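Local structure of cyclic nucleotide-gated potassium channel mll3241 (Mesorhizobium loti, 4MUV) at residues A[41-46]-A[104-109]; A[48-53]-A[92-97]; A[67-72]-A[96-101]; A[83-88]-A[133-138]. The protein conducts potassium ions across the cell membrane when cAMP binds its cytoplasmic cyclic nucleotide-binding domain, the part described here. The protein carries 3 engineered substitutions. One frame throughout, in Å; residues are numbered along the deposited sequence.

All four contacts belong to the cytoplasmic cyclic nucleotide-binding domain. Contact 1 pairs strands 39-43 and 104-110 at one border of the first antiparallel sheet. Contact 2 sets the loop leading into strand 97-100 against strand 48-50 and the turn after it. Contact 3 pairs strand 97-100 with 67-70 in the second sheet. Contacts 2 and 3 share Ala96 and Thr97, their centres about 9 Å apart, and in sequence fall between the segments of contact 1. Contact 4 brings helix 85-90 up to helix 122-139, its centre about 19 Å from that of contact 1. Contacts 2, 3 and 4 bring loop, sheet and C-terminal helix around the cyclic GMP; contact 1 joins strands of the other sheet.

Contact 1 of 4, residues A[41-46]-A[104-109]; sequences RTVPAG and VSLLSL
Val43 and Leu106 meet on one face of the sheet, while Thr42 and Ser105 meet on the other. Val43 CG2 touches Leu106 CD1 at 3.9 Å, and the two side chains cross obliquely. Val43 CB also rests against Val104 CG1 at 3.8 Å. Val104 holds that methyl between its own backbone N and carbonyl carbon (chi1 65°). Ile49 of strand 48-50 packs on both Val43 and Leu106.

On the other face Thr42 OG1 donates a hydrogen bond to Ser105 OG at 3.2 Å. Each oxygen is anti to its own carbonyl carbon. Ser105 OG has a second, stronger partner in Glu64. Arg41 starts on the valine face, but its chain leads away to a salt bridge with Asp9.

The backbones run antiparallel in the beta roll of the domain. Arg41 and Leu106 form a hydrogen-bonded pair, with Leu106 N to Arg41 O at 2.8 Å. Val43 and Val104 form another, with Val43 N to Val104 O at 2.8 Å. Thr42 and Ser105 are the non-hydrogen-bonded pair between them.

One face of this pairing is thus held by apolar contact and the other by hydroxyls. The buried Ser105 OG accepts from Thr42, which is consistent with its own proton serving Glu64.

Contact 2 of 4, residues A[48-53]-A[92-97]; sequences VICRIG and EPRSAT. With PCG (cyclic guanosine monophosphate), chain C.
Thr97, Arg94 and Cys50 have the most surface buried where the end of the phosphate-binding cassette meets strand 48-50 and the turn after it. The cassette is the hallmark of cyclic nucleotide-binding domains. A classic beta bulge puts Ile49 and Cys50 together opposite Val98 of the next strand.

Thr97 holds the turn through its hydroxyl. Its OG1 takes the N-H of Ile52 at 2.9 Å in an almost straight bond (179°). OG1 is anti to the carbonyl carbon of Thr97 (chi1 -62°). Thr97 CG2, anti to the backbone N, lies near Cys50 O at 3.4 Å and meets Val48 CG1 at 4.0 Å. Cys50 O also accepts a CA-H...O contact from Thr97 CA at 3.2 Å. Ile52 crosses Thr97 at about a right angle. A water also binds Thr97 OG1 and is weakly held by Arg51 NH1.

Arg94 runs its aliphatic part past the backbone of Arg51 and bends at chi2. Its NE lies 3.6 Å from Cys50 CB, at an oblique approach to the guanidinium. NH1 then reaches the phosphate of cyclic GMP in its plane, with Arg94 NH1 to O1A at 2.9 Å. The carbonyl of Arg58 takes NH2, which helps to fix the rotation of the group. Gly53 N binds Arg94 O and ties the turn to the cassette. The carbonyl O of Ala96 is buried here with no partner in the model.

Ser95 grips phosphate oxygen O2A twice, through its N and its OG. The same Ser95 OG accepts from guanine N2 at 2.8 Å, close to linear at 170°.

Contact 3 of 4, residues A[67-72]-A[96-101]; sequences VSVASP and ATVSAA. Engineered in segment 67-72: Ser71 (natural residue Thr). With PCG (cyclic guanosine monophosphate), chain C.
Val67 and Val98 touch through methyls, with Val67 CG2 at 3.7 Å from Val98 CG1. The other branch of Val98 serves the ligand, and its CG2 lies 3.4 Å from O4' of the ribose. CG1 is anti to the backbone N (chi1 -178°) and CG2 anti to the carbonyl carbon, so the two methyls reach different neighbours. Val69 meets the base instead, with CG1 at 3.7 Å from guanine C4. Val69 CG1 also touches Ala96 CB. The engineered Ser71 puts OG 3.7 Å from guanine O6.

Phe83 of strand 82-83 backs both Val67 and Val98. An alanine in place of Val98 would probably leave a gap between the ribose, Val67 and Phe83, and let the sugar shift.

Strand pairing sets these side chains in place. Ser68 and Ser99 form an antiparallel hydrogen-bonded pair, with Ser68 N to Ser99 O at 2.8 Å. Val69 and Val98 are the next, non-hydrogen-bonded pair, and both face the nucleotide. Farther on, Ala70 N binds Thr97 O at 2.9 Å. A water donates to Ala70 O and accepts from Thr97 N, and so bridges the two backbones. Strands 75-77 and 48-50 flank the pair.

This is the beta-roll wall of a cyclic nucleotide-binding domain, where valines line the pocket beside the sugar and the base.

Contact 4 of 4, residues A[83-88]-A[133-138]; sequences FGEMAL and LERRGA. With PCG (cyclic guanosine monophosphate), chain C.
The guanidinium of Arg135 lies with one face over guanine C8 and meets Glu85 OE2 at its edge. C8 is 3.4 Å from the guanidinium plane, offset toward the rim. Arg135 NH1 and Glu85 OE2 form a salt bridge at 2.9 Å. The bond is bent (145°), and the carboxylate and guanidinium planes stand 51° apart. NH1 approaches OE2 on its syn side, but out of the carboxylate plane. Phe82 O also accepts from NH1 and helps hold the group. The Arg136 guanidinium has Met86 CE over one face, with Met86 CE 3.2 Å from Arg136 NE. Met86 bends at chi3 (72°), which places that methyl, while its SD touches Arg135 CB at 3.8 Å.

Glu85, Met86 and Ala87 belong to the phosphate-binding cassette with its short helix 85-90, and Arg135 sits on the C-terminal helix 122-139, the lid of the cyclic nucleotide-binding domain. The Arg135 chain is extended: CG lies 3.7 Å from guanine C5, with CD and NE near C8 and N7.

Ligand atom O2' is gripped twice. Gly84 N donates to O2' at 2.8 Å, and O2' donates to Glu85 OE2 at 2.7 Å. An alanine at Arg135 would probably leave Glu85 without its salt-bridge mate and the C8 side of the guanine without its cover. Ala87 N reaches the phosphate at O1A (3.0 Å). Asp139 OD1, on the lid helix, hydrogen-bonds the ligand.

Contact 1 of 4, residues A[41-46]-A[104-109]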
# COMPACT_ATOMS: atom_id res chain seq x y z
N ARG A 41 9.64 -3.62 -2.58
CA ARG A 41 10.62 -2.68 -2.07
C ARG A 41 10.90 -2.98 -0.62
O ARG A 41 9.98 -3.18 0.14
CB ARG A 41 10.07 -1.25 -2.15
CG ARG A 41 9.67 -0.80 -3.55
CD ARG A 41 10.94 -0.61 -4.34
NE ARG A 41 10.77 -0.14 -5.73
CZ ARG A 41 10.86 -0.91 -6.82
NH1 ARG A 41 11.03 -2.22 -6.73
NH2 ARG A 41 10.81 -0.33 -8.03
N THR A 42 12.16 -2.94 -0.22
CA THR A 42 12.53 -2.98 1.18
C THR A 42 13.04 -1.61 1.61
O THR A 42 13.82 -0.97 0.91
CB THR A 42 13.56 -4.08 1.45
OG1 THR A 42 12.98 -5.35 1.14
CG2 THR A 42 13.99 -4.11 2.90
N VAL A 43 12.54 -1.15 2.76
CA VAL A 43 12.86 0.17 3.30
C VAL A 43 13.54 0.01 4.66
O VAL A 43 13.04 -0.70 5.51
CB VAL A 43 11.57 1.03 3.43
CG1 VAL A 43 11.88 2.40 4.01
CG2 VAL A 43 10.90 1.17 2.09
N PRO A 44 14.71 0.65 4.85
CA PRO A 44 15.42 0.51 6.13
C PRO A 44 14.67 1.20 7.26
O PRO A 44 13.97 2.19 7.08
CB PRO A 44 16.77 1.21 5.88
CG PRO A 44 16.53 2.13 4.76
CD PRO A 44 15.42 1.54 3.92
N ALA A 45 14.86 0.64 8.45
CA ALA A 45 14.28 1.18 9.65
C ALA A 45 14.50 2.68 9.75
O ALA A 45 15.60 3.17 9.54
CB ALA A 45 14.87 0.46 10.85
N GLY A 46 13.44 3.39 10.08
CA GLY A 46 13.47 4.82 10.33
C GLY A 46 13.18 5.68 9.11
O GLY A 46 12.81 6.86 9.27
N VAL A 104 11.38 -2.96 6.59
CA VAL A 104 10.07 -3.38 6.12
C VAL A 104 10.08 -3.72 4.63
O VAL A 104 10.76 -3.06 3.85
CB VAL A 104 9.02 -2.29 6.45
CG1 VAL A 104 9.30 -0.98 5.68
CG2 VAL A 104 7.61 -2.79 6.21
N SER A 105 9.38 -4.78 4.24
CA SER A 105 9.13 -5.11 2.83
C SER A 105 7.72 -4.72 2.50
O SER A 105 6.77 -5.04 3.23
CB SER A 105 9.33 -6.59 2.48
OG SER A 105 10.68 -6.91 2.65
N LEU A 106 7.62 -4.04 1.37
CA LEU A 106 6.38 -3.50 0.85
C LEU A 106 6.17 -3.98 -0.57
O LEU A 106 7.13 -4.16 -1.31
CB LEU A 106 6.47 -1.97 0.80
CG LEU A 106 6.87 -1.23 2.05
CD1 LEU A 106 7.08 0.25 1.79
CD2 LEU A 106 5.83 -1.43 3.12
N LEU A 107 4.92 -4.12 -0.96
CA LEU A 107 4.53 -4.21 -2.37
C LEU A 107 3.88 -2.87 -2.73
O LEU A 107 2.85 -2.49 -2.17
CB LEU A 107 3.57 -5.38 -2.61
CG LEU A 107 4.17 -6.76 -2.35
CD1 LEU A 107 3.09 -7.82 -2.35
CD2 LEU A 107 5.21 -7.09 -3.40
N SER A 108 4.51 -2.16 -3.67
CA SER A 108 4.06 -0.84 -4.12
C SER A 108 3.14 -0.97 -5.32
O SER A 108 3.48 -1.67 -6.27
CB SER A 108 5.28 0.00 -4.51
OG SER A 108 4.92 1.29 -4.97
N LEU A 109 2.02 -0.27 -5.26
CA LEU A 109 1.03 -0.28 -6.32
C LEU A 109 0.84 1.15 -6.80
O LEU A 109 0.41 2.02 -6.05
CB LEU A 109 -0.29 -0.79 -5.76
CG LEU A 109 -1.45 -0.92 -6.74
CD1 LEU A 109 -1.14 -2.01 -7.75
CD2 LEU A 109 -2.76 -1.22 -6.02

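Contact 2 of 4, residues A[48-53]-A[92-97]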
# COMPACT_ATOMS: atom_id res chain seq x y z
N VAL A 48 11.54 7.52 5.92
CA VAL A 48 10.22 8.01 5.55
C VAL A 48 9.81 7.41 4.21
O VAL A 48 10.58 7.40 3.26
CB VAL A 48 10.19 9.55 5.51
CG1 VAL A 48 8.91 10.07 4.92
CG2 VAL A 48 10.34 10.09 6.92
N ILE A 49 8.60 6.89 4.18
CA ILE A 49 8.02 6.27 2.99
C ILE A 49 7.07 7.26 2.29
O ILE A 49 7.12 7.40 1.06
CB ILE A 49 7.31 4.96 3.36
CG1 ILE A 49 8.32 3.98 3.98
CG2 ILE A 49 6.65 4.39 2.14
CD1 ILE A 49 7.70 2.91 4.78
N CYS A 50 6.18 7.90 3.07
CA CYS A 50 5.49 9.03 2.51
C CYS A 50 5.35 10.08 3.58
O CYS A 50 5.43 9.83 4.77
CB CYS A 50 4.15 8.63 1.93
SG CYS A 50 3.07 7.92 3.14
N ARG A 51 5.28 11.32 3.11
CA ARG A 51 5.34 12.48 3.97
C ARG A 51 4.06 13.29 3.88
O ARG A 51 3.56 13.58 2.80
CB ARG A 51 6.52 13.36 3.60
CG ARG A 51 6.76 14.40 4.68
CD ARG A 51 7.99 15.17 4.46
NE ARG A 51 9.22 14.38 4.48
CZ ARG A 51 9.87 13.99 5.57
NH1 ARG A 51 9.40 14.23 6.79
NH2 ARG A 51 11.01 13.32 5.43
N ILE A 52 3.55 13.67 5.04
CA ILE A 52 2.36 14.51 5.11
C ILE A 52 2.49 15.71 4.19
O ILE A 52 3.53 16.36 4.14
CB ILE A 52 2.07 14.95 6.58
CG1 ILE A 52 0.69 15.61 6.68
CG2 ILE A 52 3.19 15.85 7.17
CD1 ILE A 52 0.28 15.86 8.10
N GLY A 53 1.43 15.98 3.45
CA GLY A 53 1.36 17.12 2.57
C GLY A 53 1.88 16.94 1.17
O GLY A 53 1.69 17.82 0.33
N GLU A 92 -6.11 14.07 -2.74
CA GLU A 92 -5.54 15.03 -1.82
C GLU A 92 -4.14 14.62 -1.45
O GLU A 92 -3.72 13.48 -1.68
CB GLU A 92 -6.41 15.16 -0.56
CG GLU A 92 -7.83 15.66 -0.82
CD GLU A 92 -7.88 17.11 -1.31
OE1 GLU A 92 -6.93 17.88 -1.07
OE2 GLU A 92 -8.90 17.47 -1.94
N PRO A 93 -3.40 15.54 -0.85
CA PRO A 93 -2.05 15.19 -0.42
C PRO A 93 -2.05 14.12 0.66
O PRO A 93 -3.06 13.88 1.31
CB PRO A 93 -1.52 16.52 0.11
CG PRO A 93 -2.32 17.56 -0.63
CD PRO A 93 -3.68 16.98 -0.70
N ARG A 94 -0.90 13.51 0.87
CA ARG A 94 -0.75 12.57 1.96
C ARG A 94 -1.23 13.20 3.26
O ARG A 94 -0.94 14.37 3.56
CB ARG A 94 0.71 12.18 2.13
CG ARG A 94 1.39 11.45 0.99
CD ARG A 94 0.70 10.15 0.68
NE ARG A 94 1.46 9.39 -0.31
CZ ARG A 94 1.01 8.32 -0.94
NH1 ARG A 94 -0.22 7.87 -0.71
NH2 ARG A 94 1.80 7.69 -1.80
N SER A 95 -1.92 12.40 4.06
CA SER A 95 -2.53 12.89 5.28
C SER A 95 -1.74 12.58 6.54
O SER A 95 -2.11 13.03 7.62
CB SER A 95 -3.96 12.34 5.45
OG SER A 95 -3.95 10.93 5.66
N ALA A 96 -0.65 11.83 6.40
CA ALA A 96 0.20 11.47 7.52
C ALA A 96 1.53 11.01 6.97
O ALA A 96 1.61 10.52 5.85
CB ALA A 96 -0.44 10.36 8.34
N THR A 97 2.57 11.15 7.79
CA THR A 97 3.89 10.62 7.48
C THR A 97 3.98 9.17 7.98
O THR A 97 3.67 8.87 9.14
CB THR A 97 4.96 11.50 8.11
OG1 THR A 97 4.86 12.80 7.51
CG2 THR A 97 6.37 10.92 7.87
PA PCG C . -2.30 8.69 2.72
O1A PCG C . -2.24 8.55 1.22
O2A PCG C . -2.99 9.90 3.25
O5' PCG C . -0.85 8.68 3.26
C5' PCG C . -0.62 8.44 4.58
C4' PCG C . -1.32 7.12 4.95
O4' PCG C . -1.18 6.61 6.33
C3' PCG C . -2.67 7.23 4.72
O3' PCG C . -2.99 7.39 3.30
C2' PCG C . -3.21 5.89 5.37
O2' PCG C . -3.23 4.86 4.38
C1' PCG C . -2.30 5.60 6.40
N9 PCG C . -2.82 5.60 7.74
C8 PCG C . -2.89 4.54 8.61
N7 PCG C . -3.52 4.87 9.74
C5 PCG C . -3.87 6.19 9.59
C6 PCG C . -4.57 7.09 10.45
O6 PCG C . -5.02 6.82 11.59
N1 PCG C . -4.73 8.36 9.94
C2 PCG C . -4.31 8.75 8.68
N2 PCG C . -4.54 10.01 8.28
N3 PCG C . -3.64 7.91 7.82
C4 PCG C . -3.45 6.62 8.35
O HOH W 1 6.67 14.52 8.51

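Contact 3 of 4, residues A[67-72]-A[96-101]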
# COMPACT_ATOMS: atom_id res chain seq x y z
N VAL A 67 5.57 -0.67 9.69
CA VAL A 67 5.68 0.77 9.56
C VAL A 67 5.01 1.49 10.72
O VAL A 67 4.15 0.92 11.38
CB VAL A 67 5.10 1.28 8.22
CG1 VAL A 67 5.81 0.63 7.06
CG2 VAL A 67 3.61 1.07 8.15
N SER A 68 5.41 2.74 10.90
CA SER A 68 4.88 3.64 11.91
C SER A 68 4.12 4.77 11.21
O SER A 68 4.64 5.38 10.29
CB SER A 68 6.09 4.23 12.64
OG SER A 68 5.76 5.34 13.41
N VAL A 69 2.90 5.03 11.66
CA VAL A 69 2.06 6.09 11.12
C VAL A 69 1.97 7.21 12.14
O VAL A 69 1.50 7.00 13.26
CB VAL A 69 0.64 5.58 10.78
CG1 VAL A 69 -0.21 6.71 10.19
CG2 VAL A 69 0.70 4.36 9.86
N ALA A 70 2.43 8.40 11.75
CA ALA A 70 2.44 9.57 12.63
C ALA A 70 1.13 10.33 12.50
O ALA A 70 0.99 11.18 11.66
CB ALA A 70 3.63 10.47 12.29
N SER A 71 0.16 10.02 13.32
CA SER A 71 -1.16 10.64 13.25
C SER A 71 -1.53 10.94 14.68
O SER A 71 -0.77 10.59 15.57
CB SER A 71 -2.17 9.68 12.63
OG SER A 71 -2.43 8.61 13.50
N PRO A 72 -2.71 11.55 14.92
CA PRO A 72 -3.08 11.89 16.30
C PRO A 72 -3.23 10.68 17.19
O PRO A 72 -3.16 10.80 18.42
CB PRO A 72 -4.43 12.61 16.14
CG PRO A 72 -4.40 13.14 14.79
CD PRO A 72 -3.64 12.15 13.95
N ALA A 96 -0.65 11.83 6.40
CA ALA A 96 0.20 11.47 7.52
C ALA A 96 1.53 11.01 6.97
O ALA A 96 1.61 10.52 5.85
CB ALA A 96 -0.44 10.36 8.34
N THR A 97 2.57 11.15 7.79
CA THR A 97 3.89 10.62 7.48
C THR A 97 3.98 9.17 7.98
O THR A 97 3.67 8.87 9.14
CB THR A 97 4.96 11.50 8.11
OG1 THR A 97 4.86 12.80 7.51
CG2 THR A 97 6.37 10.92 7.87
N VAL A 98 4.38 8.29 7.08
CA VAL A 98 4.56 6.88 7.37
C VAL A 98 6.03 6.58 7.15
O VAL A 98 6.59 6.91 6.11
CB VAL A 98 3.68 6.00 6.46
CG1 VAL A 98 3.85 4.53 6.80
CG2 VAL A 98 2.23 6.44 6.53
N SER A 99 6.63 5.90 8.12
CA SER A 99 8.05 5.58 8.15
C SER A 99 8.22 4.08 8.44
O SER A 99 7.36 3.47 9.08
CB SER A 99 8.73 6.35 9.29
OG SER A 99 8.51 7.75 9.22
N ALA A 100 9.32 3.51 8.00
CA ALA A 100 9.63 2.15 8.41
C ALA A 100 9.89 2.14 9.92
O ALA A 100 10.64 2.97 10.44
CB ALA A 100 10.85 1.64 7.67
N ALA A 101 9.28 1.20 10.63
CA ALA A 101 9.54 1.03 12.06
C ALA A 101 10.77 0.11 12.20
O ALA A 101 11.85 0.54 12.55
CB ALA A 101 8.31 0.47 12.74
PA PCG C . -2.30 8.69 2.72
O1A PCG C . -2.24 8.55 1.22
O2A PCG C . -2.99 9.90 3.25
O5' PCG C . -0.85 8.68 3.26
C5' PCG C . -0.62 8.44 4.58
C4' PCG C . -1.32 7.12 4.95
O4' PCG C . -1.18 6.61 6.33
C3' PCG C . -2.67 7.23 4.72
O3' PCG C . -2.99 7.39 3.30
C2' PCG C . -3.21 5.89 5.37
O2' PCG C . -3.23 4.86 4.38
C1' PCG C . -2.30 5.60 6.40
N9 PCG C . -2.82 5.60 7.74
C8 PCG C . -2.89 4.54 8.61
N7 PCG C . -3.52 4.87 9.74
C5 PCG C . -3.87 6.19 9.59
C6 PCG C . -4.57 7.09 10.45
O6 PCG C . -5.02 6.82 11.59
N1 PCG C . -4.73 8.36 9.94
C2 PCG C . -4.31 8.75 8.68
N2 PCG C . -4.54 10.01 8.28
N3 PCG C . -3.64 7.91 7.82
C4 PCG C . -3.45 6.62 8.35
O HOH W 2 2.23 12.87 9.99

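Contact 4 of 4, residues A[83-88]-A[133-138]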
# COMPACT_ATOMS: atom_id res chain seq x y z
N PHE A 83 -1.27 0.98 3.35
CA PHE A 83 -1.34 2.42 3.55
C PHE A 83 -1.07 3.15 2.24
O PHE A 83 -0.47 2.59 1.32
CB PHE A 83 -0.36 2.84 4.65
CG PHE A 83 1.08 2.61 4.32
CD1 PHE A 83 1.70 1.41 4.61
CD2 PHE A 83 1.84 3.61 3.75
CE1 PHE A 83 3.03 1.21 4.30
CE2 PHE A 83 3.17 3.41 3.43
CZ PHE A 83 3.77 2.22 3.71
N GLY A 84 -1.50 4.41 2.19
CA GLY A 84 -1.34 5.24 1.00
C GLY A 84 -2.56 5.30 0.11
O GLY A 84 -2.57 6.03 -0.88
N GLU A 85 -3.60 4.55 0.48
CA GLU A 85 -4.84 4.56 -0.30
C GLU A 85 -5.57 5.89 -0.23
O GLU A 85 -6.25 6.26 -1.17
CB GLU A 85 -5.79 3.44 0.15
CG GLU A 85 -6.49 3.61 1.52
CD GLU A 85 -5.51 3.53 2.69
OE1 GLU A 85 -4.47 2.85 2.57
OE2 GLU A 85 -5.77 4.17 3.73
N MET A 86 -5.43 6.64 0.85
CA MET A 86 -6.26 7.82 1.02
C MET A 86 -6.00 8.86 -0.05
O MET A 86 -6.94 9.43 -0.60
CB MET A 86 -6.10 8.41 2.42
CG MET A 86 -6.67 7.51 3.51
SD MET A 86 -6.21 7.95 5.19
CE MET A 86 -7.19 9.43 5.39
N ALA A 87 -4.73 9.11 -0.36
CA ALA A 87 -4.40 10.11 -1.37
C ALA A 87 -4.88 9.67 -2.74
O ALA A 87 -5.26 10.50 -3.57
CB ALA A 87 -2.93 10.35 -1.41
N LEU A 88 -4.85 8.36 -2.99
CA LEU A 88 -5.30 7.85 -4.28
C LEU A 88 -6.81 7.99 -4.47
O LEU A 88 -7.28 8.25 -5.59
CB LEU A 88 -4.86 6.41 -4.49
CG LEU A 88 -3.37 6.13 -4.39
CD1 LEU A 88 -3.07 4.66 -4.70
CD2 LEU A 88 -2.59 7.03 -5.30
N LEU A 133 -12.20 6.19 5.36
CA LEU A 133 -13.14 6.77 6.30
C LEU A 133 -12.79 6.47 7.76
O LEU A 133 -12.83 7.35 8.61
CB LEU A 133 -14.57 6.31 6.03
CG LEU A 133 -15.26 6.94 4.84
CD1 LEU A 133 -16.58 6.27 4.64
CD2 LEU A 133 -15.47 8.44 5.04
N GLU A 134 -12.43 5.22 8.05
CA GLU A 134 -12.05 4.84 9.38
C GLU A 134 -10.88 5.68 9.88
O GLU A 134 -10.84 6.09 11.03
CB GLU A 134 -11.68 3.35 9.34
CG GLU A 134 -11.17 2.78 10.64
CD GLU A 134 -10.44 1.46 10.45
OE1 GLU A 134 -10.83 0.68 9.54
OE2 GLU A 134 -9.47 1.23 11.21
N ARG A 135 -9.90 5.86 9.00
CA ARG A 135 -8.67 6.57 9.34
C ARG A 135 -8.95 8.06 9.54
O ARG A 135 -8.47 8.66 10.49
CB ARG A 135 -7.57 6.24 8.32
CG ARG A 135 -7.09 4.80 8.52
CD ARG A 135 -6.28 4.24 7.40
NE ARG A 135 -5.82 2.90 7.78
CZ ARG A 135 -5.03 2.12 7.05
NH1 ARG A 135 -4.68 2.44 5.83
NH2 ARG A 135 -4.63 0.97 7.55
N ARG A 136 -9.77 8.65 8.68
CA ARG A 136 -10.25 10.02 8.90
C ARG A 136 -10.98 10.12 10.23
O ARG A 136 -10.85 11.11 10.94
CB ARG A 136 -11.15 10.50 7.75
CG ARG A 136 -10.44 10.76 6.43
CD ARG A 136 -9.39 11.86 6.48
NE ARG A 136 -8.85 12.17 5.15
CZ ARG A 136 -7.86 13.02 4.88
NH1 ARG A 136 -7.25 13.70 5.83
NH2 ARG A 136 -7.47 13.20 3.62
N GLY A 137 -11.75 9.09 10.60
CA GLY A 137 -12.48 9.07 11.85
C GLY A 137 -11.56 9.02 13.05
O GLY A 137 -11.75 9.71 14.06
N ALA A 138 -10.51 8.22 12.92
CA ALA A 138 -9.52 8.14 13.98
C ALA A 138 -8.84 9.49 14.16
O ALA A 138 -8.63 9.95 15.30
CB ALA A 138 -8.48 7.06 13.65
PA PCG C . -2.30 8.69 2.72
O1A PCG C . -2.24 8.55 1.22
O2A PCG C . -2.99 9.90 3.25
O5' PCG C . -0.85 8.68 3.26
C5' PCG C . -0.62 8.44 4.58
C4' PCG C . -1.32 7.12 4.95
O4' PCG C . -1.18 6.61 6.33
C3' PCG C . -2.67 7.23 4.72
O3' PCG C . -2.99 7.39 3.30
C2' PCG C . -3.21 5.89 5.37
O2' PCG C . -3.23 4.86 4.38
C1' PCG C . -2.30 5.60 6.40
N9 PCG C . -2.82 5.60 7.74
C8 PCG C . -2.89 4.54 8.61
N7 PCG C . -3.52 4.87 9.74
C5 PCG C . -3.87 6.19 9.59
C6 PCG C . -4.57 7.09 10.45
O6 PCG C . -5.02 6.82 11.59
N1 PCG C . -4.73 8.36 9.94
C2 PCG C . -4.31 8.75 8.68
N2 PCG C . -4.54 10.01 8.28
N3 PCG C . -3.64 7.91 7.82
C4 PCG C . -3.45 6.62 8.35